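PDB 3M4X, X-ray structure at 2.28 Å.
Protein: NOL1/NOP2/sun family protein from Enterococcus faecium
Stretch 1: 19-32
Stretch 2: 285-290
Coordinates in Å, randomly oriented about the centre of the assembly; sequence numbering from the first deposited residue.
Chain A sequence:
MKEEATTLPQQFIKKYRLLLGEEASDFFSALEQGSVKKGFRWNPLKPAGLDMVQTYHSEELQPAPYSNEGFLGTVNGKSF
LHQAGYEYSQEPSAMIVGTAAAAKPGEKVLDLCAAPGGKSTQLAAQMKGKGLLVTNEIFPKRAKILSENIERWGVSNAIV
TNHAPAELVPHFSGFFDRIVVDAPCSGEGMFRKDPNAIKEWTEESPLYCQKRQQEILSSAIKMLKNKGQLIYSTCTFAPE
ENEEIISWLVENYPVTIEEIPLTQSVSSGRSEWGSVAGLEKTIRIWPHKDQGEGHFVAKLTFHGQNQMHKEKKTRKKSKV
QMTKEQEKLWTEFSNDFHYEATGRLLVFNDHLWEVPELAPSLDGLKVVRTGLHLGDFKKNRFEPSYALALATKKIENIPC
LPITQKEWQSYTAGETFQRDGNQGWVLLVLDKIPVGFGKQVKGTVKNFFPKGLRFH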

ATOM      1  N   LEU A  19      29.093  -5.792  17.017  1.00 59.17           N
ATOM      2  CA  LEU A  19      27.729  -5.632  17.536  1.00 56.69           C
ATOM      3  C   LEU A  19      27.125  -6.962  17.963  1.00 53.42           C
ATOM      4  O   LEU A  19      26.438  -7.034  18.984  1.00 42.57           O
ATOM      5  N   LEU A  20      27.377  -8.006  17.170  1.00 53.98           N
ATOM      6  CA  LEU A  20      26.693  -9.295  17.341  1.00 52.52           C
ATOM      7  C   LEU A  20      27.484 -10.329  18.136  1.00 57.22           C
ATOM      8  O   LEU A  20      26.906 -11.279  18.669  1.00 61.06           O
ATOM      9  N   GLY A  21      28.796 -10.146  18.216  1.00 53.60           N
ATOM     10  CA  GLY A  21      29.638 -11.122  18.877  1.00 55.31           C
ATOM     11  C   GLY A  21      29.706 -12.410  18.076  1.00 61.50           C
ATOM     12  O   GLY A  21      30.024 -12.395  16.887  1.00 65.27           O
ATOM     13  N   GLU A  22      29.395 -13.531  18.715  1.00 62.49           N
ATOM     14  CA  GLU A  22      29.561 -14.819  18.052  1.00 71.57           C
ATOM     15  C   GLU A  22      28.386 -15.106  17.139  1.00 64.54           C
ATOM     16  O   GLU A  22      28.467 -15.934  16.224  1.00 58.13           O
ATOM     17  N   GLU A  23      27.290 -14.410  17.406  1.00 57.62           N
ATOM     18  CA  GLU A  23      26.102 -14.506  16.590  1.00 48.83           C
ATOM     19  C   GLU A  23      26.413 -14.033  15.166  1.00 52.17           C
ATOM     20  O   GLU A  23      25.741 -14.415  14.198  1.00 53.50           O
ATOM     21  N   ALA A  24      27.441 -13.202  15.047  1.00 52.51           N
ATOM     22  CA  ALA A  24      27.788 -12.586  13.771  1.00 57.93           C
ATOM     23  C   ALA A  24      27.956 -13.608  12.643  1.00 58.32           C
ATOM     24  O   ALA A  24      27.567 -13.347  11.499  1.00 57.05           O
ATOM     25  N   SER A  25      28.538 -14.762  12.964  1.00 53.45           N
ATOM     26  CA  SER A  25      28.778 -15.809  11.965  1.00 54.55           C
ATOM     27  C   SER A  25      27.522 -16.329  11.289  1.00 53.43           C
ATOM     28  O   SER A  25      27.476 -16.459  10.062  1.00 54.86           O
ATOM     29  N   ASP A  26      26.514 -16.657  12.083  1.00 61.00           N
ATOM     30  CA  ASP A  26      25.239 -17.110  11.526  1.00 64.66           C
ATOM     31  C   ASP A  26      24.628 -16.012  10.658  1.00 58.79           C
ATOM     32  O   ASP A  26      24.045 -16.284   9.616  1.00 58.65           O
ATOM     33  N   PHE A  27      24.814 -14.770  11.086  1.00 53.59           N
ATOM     34  CA  PHE A  27      24.271 -13.605  10.401  1.00 47.86           C
ATOM     35  C   PHE A  27      24.864 -13.434   9.012  1.00 48.21           C
ATOM     36  O   PHE A  27      24.125 -13.280   8.034  1.00 55.73           O
ATOM     37  N   PHE A  28      26.191 -13.464   8.921  1.00 50.03           N
ATOM     38  CA  PHE A  28      26.879 -13.325   7.637  1.00 52.70           C
ATOM     39  C   PHE A  28      26.577 -14.522   6.766  1.00 52.36           C
ATOM     40  O   PHE A  28      26.438 -14.399   5.549  1.00 56.90           O
ATOM     41  N   SER A  29      26.496 -15.685   7.403  1.00 50.25           N
ATOM     42  CA  SER A  29      26.238 -16.945   6.711  1.00 49.76           C
ATOM     43  C   SER A  29      24.819 -16.933   6.118  1.00 55.38           C
ATOM     44  O   SER A  29      24.575 -17.484   5.039  1.00 49.66           O
ATOM     45  N   ALA A  30      23.889 -16.271   6.808  1.00 57.18           N
ATOM     46  CA  ALA A  30      22.546 -16.113   6.276  1.00 53.93           C
ATOM     47  C   ALA A  30      22.611 -15.166   5.099  1.00 47.07           C
ATOM     48  O   ALA A  30      22.001 -15.404   4.070  1.00 46.45           O
ATOM     49  N   LEU A  31      23.393 -14.106   5.250  1.00 44.35           N
ATOM     50  CA  LEU A  31      23.483 -13.062   4.239  1.00 45.20           C
ATOM     51  C   LEU A  31      24.097 -13.569   2.939  1.00 49.78           C
ATOM     52  O   LEU A  31      23.651 -13.205   1.851  1.00 47.04           O
ATOM     53  N   GLU A  32      25.108 -14.430   3.047  1.00 48.62           N
ATOM     54  CA  GLU A  32      25.833 -14.882   1.859  1.00 53.77           C
ATOM     55  C   GLU A  32      25.366 -16.207   1.264  1.00 52.57           C
ATOM     56  O   GLU A  32      25.595 -16.472   0.083  1.00 52.43           O
ATOM     57  N   ILE A 285      13.747  -8.270  12.886  1.00 35.68           N
ATOM     58  CA  ILE A 285      13.723  -9.490  12.108  1.00 36.93           C
ATOM     59  C   ILE A 285      15.128  -9.727  11.561  1.00 38.22           C
ATOM     60  O   ILE A 285      15.649  -8.920  10.789  1.00 38.84           O
ATOM     61  N   TRP A 286      15.748 -10.811  12.013  1.00 39.10           N
ATOM     62  CA  TRP A 286      17.102 -11.172  11.598  1.00 45.12           C
ATOM     63  C   TRP A 286      17.020 -12.362  10.640  1.00 51.27           C
ATOM     64  O   TRP A 286      16.304 -13.327  10.911  1.00 51.33           O
ATOM     65  N   PRO A 287      17.754 -12.301   9.520  1.00 52.34           N
ATOM     66  CA  PRO A 287      17.676 -13.337   8.475  1.00 48.67           C
ATOM     67  C   PRO A 287      18.185 -14.702   8.957  1.00 46.37           C
ATOM     68  O   PRO A 287      17.755 -15.741   8.468  1.00 46.09           O
ATOM     69  N   HIS A 288      19.110 -14.702   9.904  1.00 42.67           N
ATOM     70  CA  HIS A 288      19.661 -15.957  10.391  1.00 49.45           C
ATOM     71  C   HIS A 288      18.790 -16.596  11.471  1.00 52.80           C
ATOM     72  O   HIS A 288      19.043 -17.723  11.892  1.00 57.16           O
ATOM     73  N   LYS A 289      17.752 -15.878  11.886  1.00 49.91           N
ATOM     74  CA  LYS A 289      17.008 -16.195  13.101  1.00 53.63           C
ATOM     75  C   LYS A 289      15.523 -16.339  12.807  1.00 56.28           C
ATOM     76  O   LYS A 289      14.877 -17.289  13.243  1.00 57.94           O
ATOM     77  N   ASP A 290      14.993 -15.358  12.082  1.00 56.28           N
ATOM     78  CA  ASP A 290      13.568 -15.250  11.819  1.00 51.60           C
ATOM     79  C   ASP A 290      13.304 -15.487  10.349  1.00 57.29           C
ATOM     80  O   ASP A 290      14.221 -15.748   9.580  1.00 59.58           O
TER

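The contact is organised around a single histidine that is used at both its edge and one face: the edge of His 288 makes the one hydrogen bond between the stretches, while a face of the same ring lies against the helix at Phe 27. His 288 gives up more surface to the partner stretch than any other residue here, and its CA and the CA of Ala 30, 5.0 Å apart, are the nearest CA pair across the stretches.

The side chain of His 288 points toward the helical stretch with chi1 in p and chi2 near -72°. In this pose NE2 donates to OE2 of Glu 23 at 2.8 Å, with a nearly straight N-H...O angle of 161°. Glu 23 reaches it in an extended conformation, chi1 and chi2 both t, and its OE1 is hydrogen-bonded elsewhere in the structure, so both carboxylate oxygens are engaged. Lys 289 sends an extended chain past the same carboxylate. Lys 289 NZ remains 4.2 Å from Glu 23 OE2, beyond a salt bridge, although the opposite charges should still attract.

Over the imidazole face sits Phe 27, whose CB lies 4.1 Å from the centroid of the His 288 ring in a CH-pi contact. The Phe 27 side chain, with chi1 in t, leaves the helix sideways and carries its ring past His 288 toward Trp 286 and Pro 287. Trp 286, with chi1 in m and chi2 near 103°, starts out sideways as well, but its end comes nearer the helix and turns the edge of the indole toward the face of Phe 27. The planes are perpendicular and the centroids of the phenyl and six-membered rings 5.4 Å apart, with Phe 27 CE1 and Trp 286 CE3 in contact at 3.8 Å. Leu 20, in the m,t rotamer, extends this apolar patch by placing CD2 4.0 Å from Trp 286 CH2.

Pro 287 fills the space beside Phe 27, its CD 4.0 Å from Phe 27 CE1. Leu 31 CD1 meets Pro 287 CG at 3.9 Å, and Ala 30 CB lies 4.1 Å from Pro 287 CB. The short side chain of Ala 30 also touches His 288, CB to CB at 3.6 Å, consistent with their close CA atoms. Asp 26 O lies 3.3 Å from His 288 CB, and Asp 26 CB packs 3.8 Å from His 288 CD2, while the aspartate carboxylate leads away.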

ATOM      1  CB  LEU A  19      26.811  -4.996  16.490  1.00 52.58           C
ATOM      2  CG  LEU A  19      26.361  -3.540  16.584  1.00 58.35           C
ATOM      3  CD1 LEU A  19      26.804  -2.814  17.877  1.00 47.29           C
ATOM      4  CD2 LEU A  19      26.820  -2.799  15.329  1.00 62.35           C
ATOM      5  CB  LEU A  20      26.297  -9.889  15.980  1.00 42.84           C
ATOM      6  CG  LEU A  20      25.138  -9.161  15.289  1.00 42.32           C
ATOM      7  CD1 LEU A  20      24.766  -9.816  13.950  1.00 40.41           C
ATOM      8  CD2 LEU A  20      23.943  -9.115  16.220  1.00 42.73           C
ATOM      9  CB  GLU A  22      29.721 -15.944  19.073  1.00 86.55           C
ATOM     10  CG  GLU A  22      28.481 -16.221  19.894  1.00 95.70           C
ATOM     11  CD  GLU A  22      28.632 -17.459  20.756  1.00105.11           C
ATOM     12  OE1 GLU A  22      27.864 -17.597  21.730  1.00107.83           O
ATOM     13  OE2 GLU A  22      29.523 -18.289  20.462  1.00107.79           O
ATOM     14  CB  GLU A  23      24.987 -13.665  17.220  1.00 49.69           C
ATOM     15  CG  GLU A  23      23.662 -13.763  16.515  1.00 51.62           C
ATOM     16  CD  GLU A  23      22.549 -13.072  17.266  1.00 60.15           C
ATOM     17  OE1 GLU A  23      22.812 -12.501  18.345  1.00 61.27           O
ATOM     18  OE2 GLU A  23      21.403 -13.097  16.772  1.00 68.22           O
ATOM     19  CB  ALA A  24      29.043 -11.739  13.916  1.00 61.88           C
ATOM     20  CB  SER A  25      29.546 -16.985  12.577  1.00 61.11           C
ATOM     21  OG  SER A  25      30.840 -16.575  12.965  1.00 71.15           O
ATOM     22  CB  ASP A  26      24.290 -17.529  12.649  1.00 63.69           C
ATOM     23  CG  ASP A  26      24.962 -18.453  13.649  1.00 69.83           C
ATOM     24  OD1 ASP A  26      24.821 -19.687  13.516  1.00 64.56           O
ATOM     25  OD2 ASP A  26      25.661 -17.941  14.556  1.00 81.45           O
ATOM     26  CB  PHE A  27      24.505 -12.354  11.261  1.00 41.87           C
ATOM     27  CG  PHE A  27      24.073 -11.068  10.618  1.00 45.62           C
ATOM     28  CD1 PHE A  27      22.764 -10.892  10.183  1.00 48.07           C
ATOM     29  CD2 PHE A  27      24.968 -10.007  10.495  1.00 51.62           C
ATOM     30  CE1 PHE A  27      22.363  -9.699   9.608  1.00 44.84           C
ATOM     31  CE2 PHE A  27      24.577  -8.802   9.926  1.00 48.44           C
ATOM     32  CZ  PHE A  27      23.270  -8.651   9.477  1.00 50.08           C
ATOM     33  CB  PHE A  28      28.397 -13.236   7.816  1.00 55.49           C
ATOM     34  CG  PHE A  28      28.855 -12.073   8.654  1.00 54.57           C
ATOM     35  CD1 PHE A  28      29.887 -12.227   9.570  1.00 51.18           C
ATOM     36  CD2 PHE A  28      28.259 -10.825   8.524  1.00 53.27           C
ATOM     37  CE1 PHE A  28      30.321 -11.147  10.357  1.00 53.95           C
ATOM     38  CE2 PHE A  28      28.686  -9.740   9.304  1.00 51.32           C
ATOM     39  CZ  PHE A  28      29.721  -9.903  10.224  1.00 44.97           C
ATOM     40  CB  SER A  29      26.452 -18.109   7.684  1.00 56.70           C
ATOM     41  OG  SER A  29      25.986 -19.336   7.181  1.00 62.46           O
ATOM     42  CB  ALA A  30      21.603 -15.576   7.333  1.00 59.61           C
ATOM     43  CB  LEU A  31      24.284 -11.867   4.779  1.00 48.67           C
ATOM     44  CG  LEU A  31      23.578 -10.571   5.219  1.00 51.74           C
ATOM     45  CD1 LEU A  31      22.117 -10.770   5.639  1.00 51.22           C
ATOM     46  CD2 LEU A  31      24.370  -9.872   6.318  1.00 48.33           C
ATOM     47  CB  GLU A  32      27.342 -14.947   2.145  1.00 64.60           C
ATOM     48  CG  GLU A  32      27.701 -15.794   3.348  1.00 68.24           C
ATOM     49  CD  GLU A  32      29.187 -15.774   3.650  1.00 69.97           C
ATOM     50  OE1 GLU A  32      29.648 -14.833   4.347  1.00 53.18           O
ATOM     51  OE2 GLU A  32      29.885 -16.707   3.179  1.00 76.23           O
ATOM     52  CB  ILE A 285      12.654  -9.418  10.989  1.00 39.41           C
ATOM     53  CG1 ILE A 285      11.261  -9.359  11.619  1.00 38.21           C
ATOM     54  CG2 ILE A 285      12.757 -10.627  10.067  1.00 45.20           C
ATOM     55  CD1 ILE A 285      10.156  -9.164  10.643  1.00 46.28           C
ATOM     56  CB  TRP A 286      17.951 -11.569  12.806  1.00 43.57           C
ATOM     57  CG  TRP A 286      18.278 -10.474  13.822  1.00 42.72           C
ATOM     58  CD1 TRP A 286      17.694 -10.289  15.047  1.00 36.53           C
ATOM     59  CD2 TRP A 286      19.308  -9.475  13.717  1.00 40.96           C
ATOM     60  NE1 TRP A 286      18.277  -9.223  15.696  1.00 37.57           N
ATOM     61  CE2 TRP A 286      19.273  -8.711  14.905  1.00 38.00           C
ATOM     62  CE3 TRP A 286      20.251  -9.152  12.736  1.00 37.46           C
ATOM     63  CZ2 TRP A 286      20.139  -7.637  15.130  1.00 36.57           C
ATOM     64  CZ3 TRP A 286      21.109  -8.085  12.962  1.00 38.44           C
ATOM     65  CH2 TRP A 286      21.050  -7.341  14.151  1.00 34.49           C
ATOM     66  CB  PRO A 287      18.595 -12.802   7.368  1.00 49.38           C
ATOM     67  CG  PRO A 287      18.932 -11.386   7.746  1.00 53.29           C
ATOM     68  CD  PRO A 287      18.757 -11.268   9.218  1.00 52.54           C
ATOM     69  CB  HIS A 288      21.083 -15.741  10.910  1.00 52.20           C
ATOM     70  CG  HIS A 288      21.167 -14.825  12.093  1.00 50.41           C
ATOM     71  ND1 HIS A 288      20.966 -13.462  11.998  1.00 45.01           N
ATOM     72  CD2 HIS A 288      21.445 -15.075  13.393  1.00 48.64           C
ATOM     73  CE1 HIS A 288      21.112 -12.917  13.193  1.00 46.21           C
ATOM     74  NE2 HIS A 288      21.405 -13.872  14.056  1.00 44.06           N
ATOM     75  CB  LYS A 289      17.176 -15.054  14.113  1.00 53.75           C
ATOM     76  CG  LYS A 289      17.828 -15.432  15.427  1.00 58.57           C
ATOM     77  CD  LYS A 289      17.656 -14.293  16.419  1.00 66.07           C
ATOM     78  CE  LYS A 289      18.187 -14.618  17.813  1.00 71.16           C
ATOM     79  NZ  LYS A 289      17.782 -13.558  18.787  1.00 72.25           N
ATOM     80  CB  ASP A 290      13.073 -13.853  12.182  1.00 46.12           C
ATOM     81  CG  ASP A 290      13.423 -13.463  13.593  1.00 46.49           C
ATOM     82  OD1 ASP A 290      13.050 -14.205  14.522  1.00 48.71           O
ATOM     83  OD2 ASP A 290      14.079 -12.416  13.774  1.00 49.48           O
TER